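Local coordinates for SCARECROW-LIKE protein 7 (Oryza sativa Japonica Group, PDB 5HYZ) that is a probable GRAS-family transcription factor that binds DNA in vitro and takes part in plant development and resistance to abiotic stress, at residues Ala24-Ala27 against Ser28-Ala32. Sequence-based numbering, arbitrary orientation.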
ATOM      1  N   ALA A  24     -41.752   1.691  22.192  1.00 26.05           N
ATOM      2  CA  ALA A  24     -41.129   2.995  22.460  1.00 26.26           C
ATOM      3  C   ALA A  24     -39.595   2.952  22.575  1.00 27.49           C
ATOM      4  O   ALA A  24     -38.895   3.885  22.161  1.00 26.93           O
ATOM      5  CB  ALA A  24     -41.706   3.615  23.749  1.00 27.33           C
ATOM      6  N   GLU A  25     -39.081   1.881  23.172  1.00 25.43           N
ATOM      7  CA  GLU A  25     -37.629   1.738  23.351  1.00 30.20           C
ATOM      8  C   GLU A  25     -36.913   1.566  22.012  1.00 21.12           C
ATOM      9  O   GLU A  25     -35.924   2.271  21.705  1.00 28.13           O
ATOM     10  CB  GLU A  25     -37.314   0.540  24.269  1.00 29.92           C
ATOM     11  CG  GLU A  25     -37.649   0.764  25.742  1.00 37.50           C
ATOM     12  CD  GLU A  25     -37.612   2.231  26.161  1.00 52.38           C
ATOM     13  OE1 GLU A  25     -36.493   2.826  26.208  1.00 56.71           O
ATOM     14  OE2 GLU A  25     -38.713   2.792  26.441  1.00 56.80           O
ATOM     15  N   LEU A  26     -37.425   0.638  21.211  1.00 23.28           N
ATOM     16  CA  LEU A  26     -36.802   0.398  19.914  1.00 23.05           C
ATOM     17  C   LEU A  26     -36.979   1.616  19.011  1.00 27.75           C
ATOM     18  O   LEU A  26     -36.068   1.994  18.313  1.00 25.71           O
ATOM     19  CB  LEU A  26     -37.379  -0.862  19.260  1.00 23.74           C
ATOM     20  CG  LEU A  26     -36.762  -1.254  17.915  1.00 25.68           C
ATOM     21  CD1 LEU A  26     -35.220  -1.278  18.036  1.00 28.25           C
ATOM     22  CD2 LEU A  26     -37.342  -2.559  17.466  1.00 24.06           C
ATOM     23  N   ALA A  27     -38.156   2.254  19.062  1.00 26.16           N
ATOM     24  CA  ALA A  27     -38.414   3.466  18.277  1.00 25.12           C
ATOM     25  C   ALA A  27     -37.462   4.596  18.639  1.00 19.43           C
ATOM     26  O   ALA A  27     -37.016   5.340  17.784  1.00 22.16           O
ATOM     27  CB  ALA A  27     -39.898   3.942  18.469  1.00 24.68           C
ATOM     28  N   SER A  28     -37.154   4.746  19.913  1.00 23.29           N
ATOM     29  CA  SER A  28     -36.183   5.755  20.306  1.00 26.99           C
ATOM     30  C   SER A  28     -34.795   5.491  19.709  1.00 28.22           C
ATOM     31  O   SER A  28     -34.106   6.426  19.234  1.00 24.27           O
ATOM     32  CB  SER A  28     -36.069   5.812  21.836  1.00 29.94           C
ATOM     33  OG  SER A  28     -37.311   6.147  22.413  1.00 33.09           O
ATOM     34  N   VAL A  29     -34.364   4.226  19.771  1.00 22.74           N
ATOM     35  CA  VAL A  29     -33.084   3.931  19.091  1.00 22.27           C
ATOM     36  C   VAL A  29     -33.141   4.185  17.587  1.00 23.21           C
ATOM     37  O   VAL A  29     -32.216   4.787  17.009  1.00 25.77           O
ATOM     38  CB  VAL A  29     -32.614   2.473  19.317  1.00 23.95           C
ATOM     39  CG1 VAL A  29     -31.289   2.215  18.495  1.00 22.98           C
ATOM     40  CG2 VAL A  29     -32.405   2.260  20.808  1.00 24.95           C
ATOM     41  N   ARG A  30     -34.201   3.707  16.943  1.00 22.51           N
ATOM     42  CA  ARG A  30     -34.324   3.913  15.510  1.00 24.62           C
ATOM     43  C   ARG A  30     -34.336   5.412  15.166  1.00 26.20           C
ATOM     44  O   ARG A  30     -33.778   5.819  14.147  1.00 27.26           O
ATOM     45  CB  ARG A  30     -35.570   3.199  14.983  1.00 25.58           C
ATOM     46  CG  ARG A  30     -35.390   1.645  14.948  1.00 25.73           C
ATOM     47  CD  ARG A  30     -36.552   0.893  14.275  1.00 34.19           C
ATOM     48  NE  ARG A  30     -37.750   1.702  14.315  1.00 46.17           N
ATOM     49  CZ  ARG A  30     -38.157   2.443  13.291  1.00 38.76           C
ATOM     50  NH1 ARG A  30     -37.494   2.420  12.148  1.00 42.58           N
ATOM     51  NH2 ARG A  30     -39.233   3.162  13.412  1.00 44.31           N
ATOM     52  N   ALA A  31     -34.954   6.242  16.013  1.00 25.26           N
ATOM     53  CA  ALA A  31     -35.017   7.684  15.739  1.00 27.22           C
ATOM     54  C   ALA A  31     -33.616   8.284  15.779  1.00 26.99           C
ATOM     55  O   ALA A  31     -33.211   9.046  14.894  1.00 30.15           O
ATOM     56  CB  ALA A  31     -35.934   8.393  16.761  1.00 27.82           C
ATOM     57  N   ALA A  32     -32.867   7.903  16.811  1.00 24.19           N
ATOM     58  CA  ALA A  32     -31.523   8.442  17.016  1.00 27.80           C
ATOM     59  C   ALA A  32     -30.508   7.932  15.989  1.00 27.02           C
ATOM     60  O   ALA A  32     -29.564   8.623  15.650  1.00 28.34           O
ATOM     61  CB  ALA A  32     -31.052   8.104  18.447  1.00 25.30           C
TER
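Arg30 and Leu26 lie one turn apart on helix 23-32, and the arginine can be followed outward from the backbone. Arg30 N donates to Leu26 O at 2.9 Å. Arg30 CB then rests 3.6 Å from the same Leu26 O. Set anti to its own carbonyl carbon and beside the backbone N (chi1 -73°), Arg30 CG lies 3.5 Å from Leu26 O, while Arg30 CD passes Leu26 CG at 4.2 Å, a peripheral aliphatic contact. At chi3 (-23°) the chain bends, and Leu26 O and Ala27 CA lie obliquely to the guanidinium.

A different bond pattern occupies the first turn. Ala24 O accepts both Ser28 N, at 3.0 Å, and Ser28 OG, at 2.8 Å; the two donors arrive from opposite faces of its carbonyl plane, the amide from well above it. A chi1 of -60° sets Ser28 OG beside its own backbone N, from where it reaches the carbonyl one turn back, the common serine-to-carbonyl bond within a helix. Regular i to i+4 bonds from Val29 N to Glu25 O and from Ala31 N to Ala27 O continue the helical pattern.

This short helix, in the predicted first leucine repeat (LRI) of the GRAS domain, lies at the periphery of the chain. Val29, the buried residue here, rests on Ser7 and Leu8 of helix 3-16, which Glu25 and Ala32 also touch, at Cys11 and Ile4, whereas Leu26 and Arg30 lean on Ser52 of helix 39-57, where Arg30 also meets Ala48.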